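Local coordinates for protein galactokinase (Bifidobacterium longum subsp. infantis ATCC 15697 = JCM 1222 = DSM 20088, PDB 6TEQ) that probably phosphorylates galactose at the expense of ATP, as a galactokinase of the GHMP kinase family, and is here complexed with 2-deoxy-2-fluoro-galactose, at residues A[42-47]-A[308-313]; A[52-57]-A[205-210]; A[300-305]-A[338-343]. All coordinates share one frame; numbering follows the deposited sequence.

Interaction 1 (A[42-47]-A[308-313]); sequences NLIGEH and ERVRSF. With GAF (2-deoxy-2-fluoro-alpha-D-galactopyranose), chain M.
Val310 presses its CG2 methyl onto the backbone of Gly45, 3.3 Å from CA, and this is the tight part of a contact between the galactose-binding loop and helix 294-318. Gly45 has a positive phi of 96°, and a CB there would collide with Val310 CG2. Beside it Ile44 reaches over the helix with two branches. CG2 packs against Phe313 CB at 3.9 Å and lies oblique to the ring, while CD1, at the end of an extended chain (chi2 166°), meets Arg309 CB at 4.0 Å, the two side chains crossing at about a right angle. The contact is looser at Leu43, whose CD1 stays 4.4 Å from Phe313 CE2, and toward the partly exposed Arg309, whose guanidinium turns to Glu306. The loop's other side serves the sugar: His47 N donates an almost straight bond (176°) to O6 of GAF, and GAF C6 lies over the centre of the His47 ring. Asn42 ND2 braces this turn, donating to both Gly45 O and Glu46 OE1. Helix 322-338 touches Arg309 and Phe313, and strand 54-70 adjoins the contact through Leu54 against Val310 and Leu56 against Phe313.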
loop_
_atom_site.group_PDB
_atom_site.type_symbol
_atom_site.label_atom_id
_atom_site.label_comp_id
_atom_site.label_asym_id
_atom_site.label_seq_id
_atom_site.Cartn_x
_atom_site.Cartn_y
_atom_site.Cartn_z
ATOM N N ASN A 42 -4.718 3.321 -1.932
ATOM C CA ASN A 42 -4.271 4.678 -2.256
ATOM C C ASN A 42 -5.429 5.348 -2.979
ATOM O O ASN A 42 -5.797 4.929 -4.061
ATOM C CB ASN A 42 -2.967 4.687 -3.027
ATOM C CG ASN A 42 -2.321 6.043 -2.967
ATOM O OD1 ASN A 42 -2.631 6.837 -2.082
ATOM N ND2 ASN A 42 -1.472 6.279 -3.948
ATOM N N LEU A 43 -5.978 6.391 -2.396
ATOM C CA LEU A 43 -7.111 7.045 -3.058
ATOM C C LEU A 43 -6.600 7.703 -4.338
ATOM O O LEU A 43 -7.305 7.681 -5.353
ATOM C CB LEU A 43 -7.793 8.044 -2.140
ATOM C CG LEU A 43 -8.419 7.503 -0.870
ATOM C CD1 LEU A 43 -8.891 8.658 -0.042
ATOM C CD2 LEU A 43 -9.554 6.525 -1.160
ATOM N N ILE A 44 -5.474 8.404 -4.238
ATOM C CA ILE A 44 -4.870 9.112 -5.386
ATOM C C ILE A 44 -3.467 9.506 -4.976
ATOM O O ILE A 44 -3.146 9.488 -3.801
ATOM C CB ILE A 44 -5.791 10.333 -5.716
ATOM C CG1 ILE A 44 -5.501 10.890 -7.087
ATOM C CG2 ILE A 44 -5.780 11.412 -4.662
ATOM C CD1 ILE A 44 -6.567 11.841 -7.615
ATOM N N GLY A 45 -2.652 9.760 -5.977
ATOM C CA GLY A 45 -1.226 10.052 -5.802
ATOM C C GLY A 45 -0.438 8.792 -5.993
ATOM O O GLY A 45 0.201 8.308 -5.074
ATOM N N GLU A 46 -0.505 8.290 -7.194
ATOM C CA GLU A 46 0.037 7.000 -7.567
ATOM C C GLU A 46 1.320 7.194 -8.358
ATOM O O GLU A 46 1.458 8.088 -9.210
ATOM C CB GLU A 46 -0.970 6.228 -8.410
ATOM C CG GLU A 46 -0.914 4.735 -8.192
ATOM C CD GLU A 46 -1.515 4.369 -6.825
ATOM O OE1 GLU A 46 -0.713 4.190 -5.852
ATOM O OE2 GLU A 46 -2.785 4.328 -6.694
ATOM N N HIS A 47 2.293 6.409 -7.948
ATOM C CA HIS A 47 3.622 6.463 -8.519
ATOM C C HIS A 47 4.276 7.813 -8.244
ATOM O O HIS A 47 5.093 8.271 -9.069
ATOM C CB HIS A 47 3.602 6.002 -9.924
ATOM C CG HIS A 47 3.526 4.543 -10.097
ATOM N ND1 HIS A 47 4.617 3.700 -9.928
ATOM C CD2 HIS A 47 2.450 3.730 -10.357
ATOM C CE1 HIS A 47 4.176 2.465 -10.099
ATOM N NE2 HIS A 47 2.901 2.457 -10.348
ATOM N N GLU A 308 -0.340 17.251 -8.465
ATOM C CA GLU A 308 -1.324 18.330 -8.379
ATOM C C GLU A 308 -2.720 17.737 -8.155
ATOM O O GLU A 308 -3.510 18.299 -7.380
ATOM C CB GLU A 308 -1.344 19.198 -9.639
ATOM C CG GLU A 308 -2.027 20.506 -9.339
ATOM C CD GLU A 308 -1.257 21.452 -8.416
ATOM O OE1 GLU A 308 -0.231 21.893 -8.783
ATOM O OE2 GLU A 308 -1.709 21.737 -7.332
ATOM N N ARG A 309 -3.062 16.606 -8.785
ATOM C CA ARG A 309 -4.366 15.987 -8.556
ATOM C C ARG A 309 -4.542 15.690 -7.079
ATOM O O ARG A 309 -5.711 15.695 -6.611
ATOM C CB ARG A 309 -4.538 14.735 -9.407
ATOM C CG ARG A 309 -4.829 15.062 -10.862
ATOM C CD ARG A 309 -5.235 13.848 -11.661
ATOM N NE ARG A 309 -4.080 12.977 -11.914
ATOM C CZ ARG A 309 -3.273 13.111 -12.970
ATOM N NH1 ARG A 309 -3.571 13.987 -13.913
ATOM N NH2 ARG A 309 -2.287 12.258 -13.158
ATOM N N VAL A 310 -3.505 15.298 -6.362
ATOM C CA VAL A 310 -3.696 15.019 -4.924
ATOM C C VAL A 310 -4.234 16.286 -4.246
ATOM O O VAL A 310 -5.150 16.202 -3.424
ATOM C CB VAL A 310 -2.461 14.462 -4.236
ATOM C CG1 VAL A 310 -2.726 14.251 -2.765
ATOM C CG2 VAL A 310 -1.961 13.150 -4.859
ATOM N N ARG A 311 -3.520 17.392 -4.405
ATOM C CA ARG A 311 -3.987 18.677 -3.824
ATOM C C ARG A 311 -5.454 18.887 -4.228
ATOM O O ARG A 311 -6.311 19.118 -3.342
ATOM C CB ARG A 311 -3.137 19.845 -4.320
ATOM C CG ARG A 311 -1.654 19.690 -4.023
ATOM C CD ARG A 311 -0.924 21.004 -4.209
ATOM N NE ARG A 311 0.540 20.839 -4.352
ATOM C CZ ARG A 311 1.364 20.820 -3.352
ATOM N NH1 ARG A 311 0.878 21.004 -2.132
ATOM N NH2 ARG A 311 2.667 20.665 -3.576
ATOM N N SER A 312 -5.746 18.751 -5.516
ATOM C CA SER A 312 -7.109 18.989 -6.049
ATOM C C SER A 312 -8.145 18.104 -5.332
ATOM O O SER A 312 -9.258 18.564 -5.079
ATOM C CB SER A 312 -7.159 18.835 -7.494
ATOM O OG SER A 312 -6.344 19.869 -8.087
ATOM N N PHE A 313 -7.771 16.842 -5.086
ATOM C CA PHE A 313 -8.689 15.909 -4.481
ATOM C C PHE A 313 -8.969 16.329 -3.041
ATOM O O PHE A 313 -10.093 16.189 -2.589
ATOM C CB PHE A 313 -8.131 14.484 -4.600
ATOM C CG PHE A 313 -9.112 13.471 -4.111
ATOM C CD1 PHE A 313 -9.970 12.814 -4.968
ATOM C CD2 PHE A 313 -9.158 13.154 -2.781
ATOM C CE1 PHE A 313 -10.852 11.847 -4.513
ATOM C CE2 PHE A 313 -10.077 12.229 -2.322
ATOM C CZ PHE A 313 -10.931 11.587 -3.180
HETATM C C1 GAF M . 3.465 -0.003 -5.036
HETATM C C2 GAF M . 4.547 0.431 -4.070
HETATM F F2 GAF M . 4.678 -0.515 -3.109
HETATM C C3 GAF M . 4.236 1.770 -3.435
HETATM O O3 GAF M . 5.368 2.242 -2.775
HETATM C C4 GAF M . 3.857 2.829 -4.513
HETATM O O4 GAF M . 4.956 3.232 -5.319
HETATM C C5 GAF M . 2.766 2.274 -5.365
HETATM O O5 GAF M . 3.184 1.065 -5.952
HETATM C C6 GAF M . 2.326 3.212 -6.470
HETATM O O6 GAF M . 1.777 4.419 -5.941
HETATM O O1 GAF M . 2.369 -0.314 -4.196
#

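Interaction 2 (A[52-57]-A[205-210]); sequences AGLCLP and LLDCRP
Cys208 N donates to Gly53 O at 2.8 Å, and next to it Cys55 and Leu206 exchange a reciprocal pair of backbone bonds, Cys55 N to Leu206 O and Leu206 N to Cys55 O. A denser polar cluster lies within 205-210. Arg209 grips the carboxylate of Asp207 side-on: NE donates to OD1 on its syn side, and NH2 forms the 2.8 Å salt bridge to OD2 from above the carboxylate plane. Arg209 N also reaches OD1, from the anti side, which makes an Asx turn where strand 202-207 ends. Arg268 is a second cationic partner of Asp207 OD1 and also donates to Ala52 O, so the carboxylate is shared between two arginines and probably stays ionised.

The backbone ladder is antiparallel, with Cys55 and Leu206 as its hydrogen-bonded pair and Leu54 and Asp207 as its non-hydrogen-bonded pair. It joins strand 54-70, within the galactose-binding signature, to strand 202-207 in the large mixed sheet.

On the face of Leu54 and Asp207, Leu54 CD2 packs obliquely on the aspartate, 3.8 Å from CG. Leu56 CD1 rides over the Leu205 backbone, 3.6 Å from CA, and Leu205 CD1 turns back to Cys55 O. This side meets helix 294-318, where Val310 touches both Leu54 and Leu205. On the face of Cys55 and Leu206, the Cys55 side chain touches Asp49, a sugar-binding residue. Farther along, Cys208 SG, anti to the carbonyl carbon (chi1 -65°), lies 3.7 Å from Gly53 O. At the outer end Ala52 CB rests 4.0 Å from Pro210 CD, and Arg209 CG comes within 3.5 Å of Ala52 O.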
loop_
_atom_site.group_PDB
_atom_site.type_symbol
_atom_site.label_atom_id
_atom_site.label_comp_id
_atom_site.label_asym_id
_atom_site.label_seq_id
_atom_site.Cartn_x
_atom_site.Cartn_y
_atom_site.Cartn_z
ATOM N N ALA A 52 9.146 11.687 -4.260
ATOM C CA ALA A 52 9.052 12.696 -3.176
ATOM C C ALA A 52 7.724 13.477 -3.320
ATOM O O ALA A 52 7.649 14.664 -2.955
ATOM C CB ALA A 52 10.257 13.639 -3.191
ATOM N N GLY A 53 6.684 12.835 -3.859
ATOM C CA GLY A 53 5.420 13.503 -4.134
ATOM C C GLY A 53 4.454 13.403 -2.983
ATOM O O GLY A 53 4.845 13.200 -1.841
ATOM N N LEU A 54 3.208 13.621 -3.330
ATOM C CA LEU A 54 2.063 13.550 -2.403
ATOM C C LEU A 54 1.301 12.274 -2.685
ATOM O O LEU A 54 1.173 11.869 -3.860
ATOM C CB LEU A 54 1.094 14.718 -2.583
ATOM C CG LEU A 54 1.728 16.078 -2.340
ATOM C CD1 LEU A 54 0.735 17.183 -2.659
ATOM C CD2 LEU A 54 2.212 16.207 -0.905
ATOM N N CYS A 55 0.729 11.700 -1.609
ATOM C CA CYS A 55 -0.130 10.493 -1.680
ATOM C C CYS A 55 -1.314 10.692 -0.751
ATOM O O CYS A 55 -1.271 11.598 0.107
ATOM C CB CYS A 55 0.627 9.217 -1.321
ATOM S SG CYS A 55 2.276 9.097 -2.069
ATOM N N LEU A 56 -2.318 9.846 -0.912
ATOM C CA LEU A 56 -3.531 9.909 -0.080
ATOM C C LEU A 56 -4.116 8.534 0.155
ATOM O O LEU A 56 -5.193 8.233 -0.372
ATOM C CB LEU A 56 -4.517 10.873 -0.740
ATOM C CG LEU A 56 -5.659 11.318 0.156
ATOM C CD1 LEU A 56 -5.153 12.205 1.301
ATOM C CD2 LEU A 56 -6.688 12.060 -0.658
ATOM N N PRO A 57 -3.424 7.701 0.964
ATOM C CA PRO A 57 -3.997 6.396 1.285
ATOM C C PRO A 57 -4.922 6.409 2.499
ATOM O O PRO A 57 -4.927 7.314 3.299
ATOM C CB PRO A 57 -2.751 5.562 1.614
ATOM C CG PRO A 57 -1.768 6.567 2.228
ATOM C CD PRO A 57 -1.988 7.841 1.369
ATOM N N LEU A 205 -2.802 12.392 4.080
ATOM C CA LEU A 205 -2.097 13.202 3.026
ATOM C C LEU A 205 -0.600 13.187 3.378
ATOM O O LEU A 205 -0.163 13.838 4.338
ATOM C CB LEU A 205 -2.674 14.615 3.017
ATOM C CG LEU A 205 -1.994 15.569 2.072
ATOM C CD1 LEU A 205 -1.951 15.063 0.635
ATOM C CD2 LEU A 205 -2.641 16.924 2.178
ATOM N N LEU A 206 0.113 12.337 2.658
ATOM C CA LEU A 206 1.512 11.982 2.949
ATOM C C LEU A 206 2.382 12.746 1.964
ATOM O O LEU A 206 2.224 12.646 0.742
ATOM C CB LEU A 206 1.634 10.472 2.817
ATOM C CG LEU A 206 3.065 9.959 2.878
ATOM C CD1 LEU A 206 3.595 10.102 4.286
ATOM C CD2 LEU A 206 3.110 8.522 2.432
ATOM N N ASP A 207 3.315 13.512 2.514
ATOM C CA ASP A 207 4.287 14.252 1.745
ATOM C C ASP A 207 5.600 13.527 1.807
ATOM O O ASP A 207 6.145 13.418 2.904
ATOM C CB ASP A 207 4.309 15.684 2.268
ATOM C CG ASP A 207 5.167 16.629 1.442
ATOM O OD1 ASP A 207 6.141 16.165 0.815
ATOM O OD2 ASP A 207 4.809 17.848 1.430
ATOM N N CYS A 208 6.042 13.003 0.669
ATOM C CA CYS A 208 7.182 12.069 0.638
ATOM C C CYS A 208 8.530 12.784 0.481
ATOM O O CYS A 208 9.511 12.068 0.241
ATOM C CB CYS A 208 6.957 11.060 -0.469
ATOM S SG CYS A 208 5.505 10.031 -0.068
ATOM N N ARG A 209 8.573 14.132 0.629
ATOM C CA ARG A 209 9.906 14.771 0.554
ATOM C C ARG A 209 10.762 14.222 1.689
ATOM O O ARG A 209 10.343 14.193 2.831
ATOM C CB ARG A 209 9.775 16.277 0.575
ATOM C CG ARG A 209 9.244 16.833 -0.734
ATOM C CD ARG A 209 8.969 18.304 -0.550
ATOM N NE ARG A 209 7.924 18.619 0.402
ATOM C CZ ARG A 209 7.748 19.788 1.015
ATOM N NH1 ARG A 209 8.613 20.757 0.934
ATOM N NH2 ARG A 209 6.718 19.921 1.816
ATOM N N PRO A 210 11.971 13.726 1.404
ATOM C CA PRO A 210 12.716 12.934 2.370
ATOM C C PRO A 210 13.291 13.781 3.510
ATOM O O PRO A 210 13.696 13.138 4.512
ATOM C CB PRO A 210 13.840 12.259 1.551
ATOM C CG PRO A 210 13.977 13.074 0.339
ATOM C CD PRO A 210 12.605 13.684 0.076
#

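Interaction 3 (A[300-305]-A[338-343]); sequences VRHVVT and ADYEVT
The turn that follows helix 322-338 is fastened here to helix 294-318, behind the sugar-binding residues Glu46 and His47. Arg301 and Asp339 carry the polar half of the contact. A bend at chi3 (67°) sets NE, and the guanidinium then meets the carboxylate side-on, NE to OD2 at 2.8 Å and NH2 to OD1 at 2.7 Å. The two planes are 43° apart; NE approaches OD2 from above the carboxylate plane, whereas OD1 is used on its syn side. A water donates to both Asp339 OD2 and Thr305 OG1, and Thr305 OG1 in turn donates to Arg301 O. The buried half belongs to His302 and Tyr340. Tyr340 CB lies over one face of the imidazole, toward its rim, in a CH-pi contact, while His302 CD2 sits over the tyrosine ring, 3.5 Å from CD1. Val303 CG2 adds a 4.1 Å contact with Tyr340 CE1. Tyr340 OH bonds to Tyr50 OH, and His302 ND1 to Ser335. Bonds at both nitrogens fix the imidazole's rotation, consistent with a second-shell role: His302 NE2 is bonded to Glu46 O, the carbonyl of the peptide whose N-H, on His47, holds the sugar.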
loop_
_atom_site.group_PDB
_atom_site.type_symbol
_atom_site.label_atom_id
_atom_site.label_comp_id
_atom_site.label_asym_id
_atom_site.label_seq_id
_atom_site.Cartn_x
_atom_site.Cartn_y
_atom_site.Cartn_z
ATOM N N VAL A 300 7.088 11.668 -16.727
ATOM C CA VAL A 300 7.177 12.983 -16.014
ATOM C C VAL A 300 5.837 13.701 -16.014
ATOM O O VAL A 300 5.370 14.171 -14.968
ATOM C CB VAL A 300 8.317 13.861 -16.537
ATOM C CG1 VAL A 300 8.280 15.313 -15.981
ATOM C CG2 VAL A 300 9.616 13.191 -16.159
ATOM N N ARG A 301 5.132 13.689 -17.126
ATOM C CA ARG A 301 3.799 14.333 -17.173
ATOM C C ARG A 301 2.891 13.653 -16.136
ATOM O O ARG A 301 2.155 14.332 -15.450
ATOM C CB ARG A 301 3.259 14.334 -18.594
ATOM C CG ARG A 301 1.849 14.888 -18.697
ATOM C CD ARG A 301 1.512 15.235 -20.112
ATOM N NE ARG A 301 1.454 14.033 -20.865
ATOM C CZ ARG A 301 1.955 13.881 -22.050
ATOM N NH1 ARG A 301 2.593 14.914 -22.605
ATOM N NH2 ARG A 301 1.875 12.688 -22.638
ATOM N N HIS A 302 2.862 12.310 -16.088
ATOM C CA HIS A 302 2.054 11.610 -15.082
ATOM C C HIS A 302 2.482 12.171 -13.734
ATOM O O HIS A 302 1.591 12.512 -12.976
ATOM C CB HIS A 302 2.270 10.092 -15.131
ATOM C CG HIS A 302 1.669 9.512 -13.904
ATOM N ND1 HIS A 302 0.345 9.424 -13.754
ATOM C CD2 HIS A 302 2.239 9.085 -12.763
ATOM C CE1 HIS A 302 0.048 9.049 -12.517
ATOM N NE2 HIS A 302 1.214 8.796 -11.889
ATOM N N VAL A 303 3.796 12.174 -13.377
ATOM C CA VAL A 303 4.148 12.439 -11.966
ATOM C C VAL A 303 3.691 13.862 -11.611
ATOM O O VAL A 303 3.157 14.113 -10.528
ATOM C CB VAL A 303 5.641 12.220 -11.723
ATOM C CG1 VAL A 303 6.035 12.669 -10.350
ATOM C CG2 VAL A 303 5.995 10.743 -11.916
ATOM N N VAL A 304 3.918 14.777 -12.518
ATOM C CA VAL A 304 3.673 16.204 -12.248
ATOM C C VAL A 304 2.181 16.403 -12.096
ATOM O O VAL A 304 1.777 17.049 -11.137
ATOM C CB VAL A 304 4.230 17.069 -13.378
ATOM C CG1 VAL A 304 3.644 18.462 -13.368
ATOM C CG2 VAL A 304 5.727 17.087 -13.316
ATOM N N THR A 305 1.384 15.895 -13.001
ATOM C CA THR A 305 -0.090 16.090 -12.975
ATOM C C THR A 305 -0.689 15.351 -11.775
ATOM O O THR A 305 -1.654 15.812 -11.179
ATOM C CB THR A 305 -0.765 15.775 -14.312
ATOM O OG1 THR A 305 -0.596 14.391 -14.618
ATOM C CG2 THR A 305 -0.257 16.684 -15.428
ATOM N N ALA A 338 -2.344 5.844 -19.844
ATOM C CA ALA A 338 -1.761 6.388 -21.089
ATOM C C ALA A 338 -0.329 6.862 -20.911
ATOM O O ALA A 338 0.487 6.665 -21.838
ATOM C CB ALA A 338 -2.535 7.538 -21.624
ATOM N N ASP A 339 -0.055 7.581 -19.846
ATOM C CA ASP A 339 1.279 8.200 -19.649
ATOM C C ASP A 339 2.177 7.241 -18.872
ATOM O O ASP A 339 3.340 7.209 -19.155
ATOM C CB ASP A 339 1.169 9.577 -19.019
ATOM C CG ASP A 339 0.846 10.643 -20.067
ATOM O OD1 ASP A 339 1.139 10.418 -21.306
ATOM O OD2 ASP A 339 0.370 11.714 -19.680
ATOM N N TYR A 340 1.698 6.707 -17.751
ATOM C CA TYR A 340 2.558 5.821 -16.935
ATOM C C TYR A 340 2.557 4.369 -17.406
ATOM O O TYR A 340 3.578 3.640 -17.138
ATOM C CB TYR A 340 2.262 5.936 -15.460
ATOM C CG TYR A 340 3.476 6.056 -14.594
ATOM C CD1 TYR A 340 4.334 7.164 -14.730
ATOM C CD2 TYR A 340 3.836 5.064 -13.672
ATOM C CE1 TYR A 340 5.470 7.283 -13.996
ATOM C CE2 TYR A 340 4.992 5.207 -12.908
ATOM C CZ TYR A 340 5.788 6.335 -13.043
ATOM O OH TYR A 340 6.930 6.468 -12.308
ATOM N N GLU A 341 1.565 3.979 -18.204
ATOM C CA GLU A 341 1.542 2.641 -18.881
ATOM C C GLU A 341 1.705 1.553 -17.813
ATOM O O GLU A 341 2.530 0.638 -17.984
ATOM C CB GLU A 341 2.549 2.581 -20.014
ATOM C CG GLU A 341 2.204 3.528 -21.133
ATOM C CD GLU A 341 3.167 3.289 -22.276
ATOM O OE1 GLU A 341 4.301 3.859 -22.224
ATOM O OE2 GLU A 341 2.861 2.397 -23.111
ATOM N N VAL A 342 0.895 1.635 -16.736
ATOM C CA VAL A 342 0.933 0.584 -15.676
ATOM C C VAL A 342 -0.418 -0.112 -15.536
ATOM O O VAL A 342 -0.628 -0.779 -14.553
ATOM C CB VAL A 342 1.446 1.112 -14.320
ATOM C CG1 VAL A 342 2.846 1.664 -14.436
ATOM C CG2 VAL A 342 0.474 2.143 -13.736
ATOM N N THR A 343 -1.321 0.050 -16.485
ATOM C CA THR A 343 -2.599 -0.665 -16.430
ATOM C C THR A 343 -2.542 -1.883 -17.353
ATOM O O THR A 343 -1.577 -2.074 -18.132
ATOM C CB THR A 343 -3.771 0.256 -16.763
ATOM O OG1 THR A 343 -3.758 0.591 -18.151
ATOM C CG2 THR A 343 -3.817 1.484 -15.863
HETATM O O HOH W 1 -0.526 12.661 -17.286
#

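How the interactions relate
Followed from the N terminus, the chain leaves strand 33-42 through 42-47, turns, and enters strand 54-70. Interaction 2 closes first, when 205-210 returns beside 52-57. The much longer loop of interaction 1, from 42-47 to 308-313, encloses it. Interaction 3 opens at 300-305, inside that loop, and closes beyond it at 338-343, so interactions 1 and 3 cross, and both use helix 294-318. Interactions 1 and 2 touch where Leu43 N meets Leu56 O at 2.8 Å, a probable hydrogen bond, whereas interactions 2 and 3 are in series with centres about 17 Å apart. Together they tie the large mixed sheet, the sugar-binding loop and the helices of the C-terminal half.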